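Local coordinates for DNA repair protein RecO (Deinococcus radiodurans, PDB 1U5K) that probably takes part in DNA repair and in recombination by the RecF pathway, and carries a bound zinc ion, at residues 80-92 with 120-133. Numbering follows the deposited sequence.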
# COMPACT_ATOMS: atom_id res chain seq x y z
N LEU A 80 9.84 -22.11 -7.98
CA LEU A 80 8.85 -22.83 -7.18
C LEU A 80 7.51 -22.69 -7.91
O LEU A 80 6.75 -21.76 -7.63
CB LEU A 80 8.82 -22.28 -5.76
CG LEU A 80 10.10 -22.34 -4.92
CD1 LEU A 80 10.19 -21.25 -3.84
CD2 LEU A 80 10.25 -23.70 -4.25
N PRO A 81 7.24 -23.59 -8.85
CA PRO A 81 6.06 -23.47 -9.73
C PRO A 81 4.73 -23.47 -8.98
O PRO A 81 3.70 -22.97 -9.40
CB PRO A 81 6.13 -24.71 -10.63
CG PRO A 81 7.38 -25.43 -10.32
CD PRO A 81 8.08 -24.76 -9.16
N THR A 82 4.76 -24.05 -7.79
CA THR A 82 3.60 -24.19 -6.94
C THR A 82 3.14 -22.85 -6.33
O THR A 82 1.97 -22.67 -5.96
CB THR A 82 4.18 -25.25 -5.98
OG1 THR A 82 3.54 -26.53 -6.06
CG2 THR A 82 4.41 -24.82 -4.58
N LEU A 83 4.05 -21.89 -6.25
CA LEU A 83 3.71 -20.50 -5.94
C LEU A 83 2.72 -19.85 -6.89
O LEU A 83 2.16 -18.80 -6.58
CB LEU A 83 4.97 -19.65 -5.80
CG LEU A 83 5.88 -19.99 -4.62
CD1 LEU A 83 7.09 -19.06 -4.51
CD2 LEU A 83 5.10 -20.07 -3.32
N ALA A 84 2.45 -20.47 -8.04
CA ALA A 84 1.36 -20.00 -8.90
C ALA A 84 -0.02 -20.33 -8.34
O ALA A 84 -1.01 -19.71 -8.71
CB ALA A 84 1.52 -20.53 -10.32
N GLU A 85 -0.11 -21.25 -7.38
CA GLU A 85 -1.38 -21.46 -6.69
C GLU A 85 -1.72 -20.18 -5.91
O GLU A 85 -0.88 -19.69 -5.16
CB GLU A 85 -1.29 -22.67 -5.76
CG GLU A 85 -0.98 -24.01 -6.40
CD GLU A 85 -0.70 -25.09 -5.36
OE1 GLU A 85 -1.21 -24.98 -4.22
OE2 GLU A 85 0.04 -26.05 -5.67
N PRO A 86 -2.93 -19.64 -6.09
CA PRO A 86 -3.27 -18.33 -5.51
C PRO A 86 -3.03 -18.13 -4.01
O PRO A 86 -2.58 -17.06 -3.60
CB PRO A 86 -4.75 -18.15 -5.86
CG PRO A 86 -4.99 -19.04 -7.03
CD PRO A 86 -4.02 -20.19 -6.91
N GLU A 87 -3.33 -19.13 -3.19
CA GLU A 87 -3.11 -19.01 -1.76
C GLU A 87 -1.62 -18.96 -1.39
O GLU A 87 -1.20 -18.19 -0.52
CB GLU A 87 -3.80 -20.13 -0.98
CG GLU A 87 -3.44 -20.09 0.49
CD GLU A 87 -4.20 -21.07 1.37
OE1 GLU A 87 -4.04 -22.29 1.14
OE2 GLU A 87 -4.92 -20.62 2.28
N ARG A 88 -0.83 -19.79 -2.06
CA ARG A 88 0.61 -19.81 -1.89
C ARG A 88 1.24 -18.53 -2.42
O ARG A 88 2.13 -17.97 -1.79
CB ARG A 88 1.21 -21.05 -2.56
CG ARG A 88 0.65 -22.37 -2.01
CD ARG A 88 1.35 -23.59 -2.52
NE ARG A 88 0.69 -24.79 -2.03
CZ ARG A 88 0.92 -25.40 -0.88
NH1 ARG A 88 1.86 -24.96 -0.05
NH2 ARG A 88 0.19 -26.46 -0.56
N TYR A 89 0.83 -18.08 -3.60
CA TYR A 89 1.30 -16.81 -4.12
C TYR A 89 1.11 -15.69 -3.11
O TYR A 89 2.03 -14.91 -2.88
CB TYR A 89 0.60 -16.47 -5.44
CG TYR A 89 1.19 -15.29 -6.16
CD1 TYR A 89 2.04 -15.47 -7.24
CD2 TYR A 89 0.84 -13.98 -5.80
CE1 TYR A 89 2.55 -14.39 -7.93
CE2 TYR A 89 1.34 -12.89 -6.49
CZ TYR A 89 2.19 -13.11 -7.56
OH TYR A 89 2.74 -12.06 -8.27
N ALA A 90 -0.06 -15.64 -2.49
CA ALA A 90 -0.43 -14.59 -1.55
C ALA A 90 0.52 -14.54 -0.36
O ALA A 90 0.90 -13.45 0.05
CB ALA A 90 -1.89 -14.74 -1.09
N PHE A 91 0.90 -15.70 0.18
CA PHE A 91 1.82 -15.77 1.30
C PHE A 91 3.27 -15.51 0.89
O PHE A 91 3.97 -14.85 1.66
CB PHE A 91 1.61 -17.05 2.12
CG PHE A 91 0.36 -17.02 2.96
CD1 PHE A 91 -0.72 -17.85 2.69
CD2 PHE A 91 0.23 -16.10 4.00
CE1 PHE A 91 -1.90 -17.75 3.42
CE2 PHE A 91 -0.93 -16.03 4.75
CZ PHE A 91 -2.02 -16.85 4.46
N ALA A 92 3.71 -15.97 -0.28
CA ALA A 92 5.02 -15.62 -0.83
C ALA A 92 5.12 -14.10 -0.94
O ALA A 92 6.13 -13.51 -0.59
CB ALA A 92 5.28 -16.28 -2.20
N LEU A 120 9.90 -19.01 1.58
CA LEU A 120 9.30 -19.26 0.28
C LEU A 120 9.16 -20.75 -0.05
O LEU A 120 8.13 -21.17 -0.56
CB LEU A 120 10.10 -18.57 -0.83
CG LEU A 120 10.14 -17.04 -0.81
CD1 LEU A 120 10.75 -16.54 -2.11
CD2 LEU A 120 8.82 -16.37 -0.52
N ARG A 121 10.18 -21.55 0.22
CA ARG A 121 10.07 -23.00 0.12
C ARG A 121 8.92 -23.55 0.96
O ARG A 121 8.10 -24.29 0.45
CB ARG A 121 11.40 -23.64 0.54
CG ARG A 121 12.43 -23.47 -0.57
CD ARG A 121 13.68 -24.30 -0.45
NE ARG A 121 14.26 -24.37 0.88
CZ ARG A 121 15.15 -23.52 1.37
NH1 ARG A 121 15.53 -22.44 0.69
NH2 ARG A 121 15.62 -23.73 2.58
N GLY A 122 8.86 -23.17 2.23
CA GLY A 122 7.75 -23.54 3.09
C GLY A 122 6.37 -23.18 2.59
O GLY A 122 5.44 -23.98 2.69
N VAL A 123 6.21 -21.96 2.06
CA VAL A 123 4.93 -21.52 1.55
C VAL A 123 4.61 -22.32 0.29
O VAL A 123 3.45 -22.59 -0.02
CB VAL A 123 4.93 -20.01 1.26
CG1 VAL A 123 3.85 -19.59 0.29
CG2 VAL A 123 4.82 -19.23 2.57
N ALA A 124 5.65 -22.66 -0.46
CA ALA A 124 5.47 -23.40 -1.70
C ALA A 124 5.12 -24.87 -1.44
O ALA A 124 4.38 -25.45 -2.23
CB ALA A 124 6.73 -23.33 -2.55
N HIS A 125 5.63 -25.45 -0.36
CA HIS A 125 5.55 -26.91 -0.16
C HIS A 125 4.72 -27.44 1.00
O HIS A 125 4.32 -28.61 0.96
CB HIS A 125 6.95 -27.48 -0.02
CG HIS A 125 7.81 -27.20 -1.21
ND1 HIS A 125 7.35 -27.40 -2.49
CD2 HIS A 125 9.07 -26.71 -1.32
CE1 HIS A 125 8.31 -27.08 -3.34
NE2 HIS A 125 9.36 -26.65 -2.66
N GLN A 126 4.49 -26.62 2.02
CA GLN A 126 3.83 -27.07 3.25
C GLN A 126 2.30 -26.98 3.21
O GLN A 126 1.74 -26.17 2.47
CB GLN A 126 4.39 -26.36 4.49
CG GLN A 126 5.87 -26.53 4.79
CD GLN A 126 6.33 -27.93 5.19
OE1 GLN A 126 7.34 -28.07 5.88
NE2 GLN A 126 5.62 -28.96 4.75
N PRO A 127 1.61 -27.87 3.92
CA PRO A 127 0.14 -27.86 3.96
C PRO A 127 -0.52 -26.56 4.46
O PRO A 127 -1.61 -26.29 4.00
CB PRO A 127 -0.23 -29.04 4.87
CG PRO A 127 1.02 -29.79 5.20
CD PRO A 127 2.16 -29.08 4.55
N ASP A 128 0.13 -25.80 5.34
CA ASP A 128 -0.45 -24.64 6.00
C ASP A 128 0.47 -23.43 5.76
O ASP A 128 1.31 -23.07 6.61
CB ASP A 128 -0.59 -24.99 7.48
CG ASP A 128 -1.39 -23.98 8.26
OD1 ASP A 128 -1.67 -22.86 7.76
OD2 ASP A 128 -1.76 -24.26 9.41
N PRO A 129 0.39 -22.83 4.58
CA PRO A 129 1.28 -21.71 4.26
C PRO A 129 1.05 -20.49 5.14
O PRO A 129 2.06 -19.84 5.41
CB PRO A 129 1.06 -21.46 2.77
CG PRO A 129 -0.26 -22.00 2.52
CD PRO A 129 -0.44 -23.22 3.42
N GLU A 130 -0.16 -20.24 5.65
CA GLU A 130 -0.35 -19.14 6.59
C GLU A 130 0.57 -19.34 7.80
O GLU A 130 1.20 -18.39 8.27
CB GLU A 130 -1.80 -18.99 7.07
CG GLU A 130 -1.93 -17.78 7.99
CD GLU A 130 -3.26 -17.65 8.69
OE1 GLU A 130 -3.95 -18.68 8.74
OE2 GLU A 130 -3.65 -16.55 9.17
N TRP A 131 0.65 -20.58 8.28
CA TRP A 131 1.43 -20.88 9.48
C TRP A 131 2.92 -20.71 9.19
O TRP A 131 3.68 -20.22 10.03
CB TRP A 131 1.13 -22.26 10.08
CG TRP A 131 1.83 -22.45 11.39
CD1 TRP A 131 2.77 -23.38 11.67
CD2 TRP A 131 1.67 -21.67 12.57
NE1 TRP A 131 3.22 -23.22 12.96
CE2 TRP A 131 2.55 -22.18 13.54
CE3 TRP A 131 0.86 -20.57 12.93
CZ2 TRP A 131 2.66 -21.65 14.83
CZ3 TRP A 131 1.00 -20.02 14.17
CH2 TRP A 131 1.87 -20.58 15.12
N VAL A 132 3.36 -21.12 8.00
CA VAL A 132 4.74 -20.88 7.60
C VAL A 132 5.03 -19.38 7.69
O VAL A 132 6.04 -18.95 8.25
CB VAL A 132 5.04 -21.43 6.20
CG1 VAL A 132 6.47 -21.16 5.76
CG2 VAL A 132 4.81 -22.95 6.14
N ALA A 133 4.13 -18.56 7.14
CA ALA A 133 4.37 -17.12 7.10
C ALA A 133 4.37 -16.49 8.48
O ALA A 133 5.22 -15.64 8.74
CB ALA A 133 3.37 -16.44 6.17
O HOH W 1 3.05 -27.82 -2.86
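R88 supplies the polar part of the contact by gripping one carbonyl in the last turn of helix 110-125, V123 O, and one just beyond it, Q126 O. Its NH1 donates to V123 O at 2.9 Å. The same NH1 donates to Q126 O at 2.8 Å, and both bonds are fairly straight. Both oxygens lie close to the guanidinium plane, although NH1 stands above the carbonyl plane of V123; NH2 adds a weak bond to Q126 O. The chain reaches this far because it is extended from CG to NE, and the salt bridge from NE to E85 OE1 (2.9 Å) fixes the rotation of the group. E85 OE1 lies in the guanidinium plane, although NE meets it from above the carboxylate plane. A water that donates to A124 O sits over one guanidinium face.

F91 carries the apolar part, as a knob in the hole formed by V123, P129, E130 and A133. E130 CA lies over the ring face in a CH-pi contact, 3.7 Å from the F91 centroid and 16° off the normal, while A133 CB approaches CD2 obliquely. The E130 carboxylate leads away to R211 and W215 of helix 211-225. Nearer the OB domain, A124 CB packs against L83 CD2 (3.7 Å) and L80 CD2 (3.9 Å).

The axes bear out the topology: segment 86-92 runs antiparallel to 120-125 (164°) and nearly parallel to 129-133 (7°). This is up-down-up helical packing in the C-terminal region of RecO, joined here to the linker that follows the N-terminal OB fold.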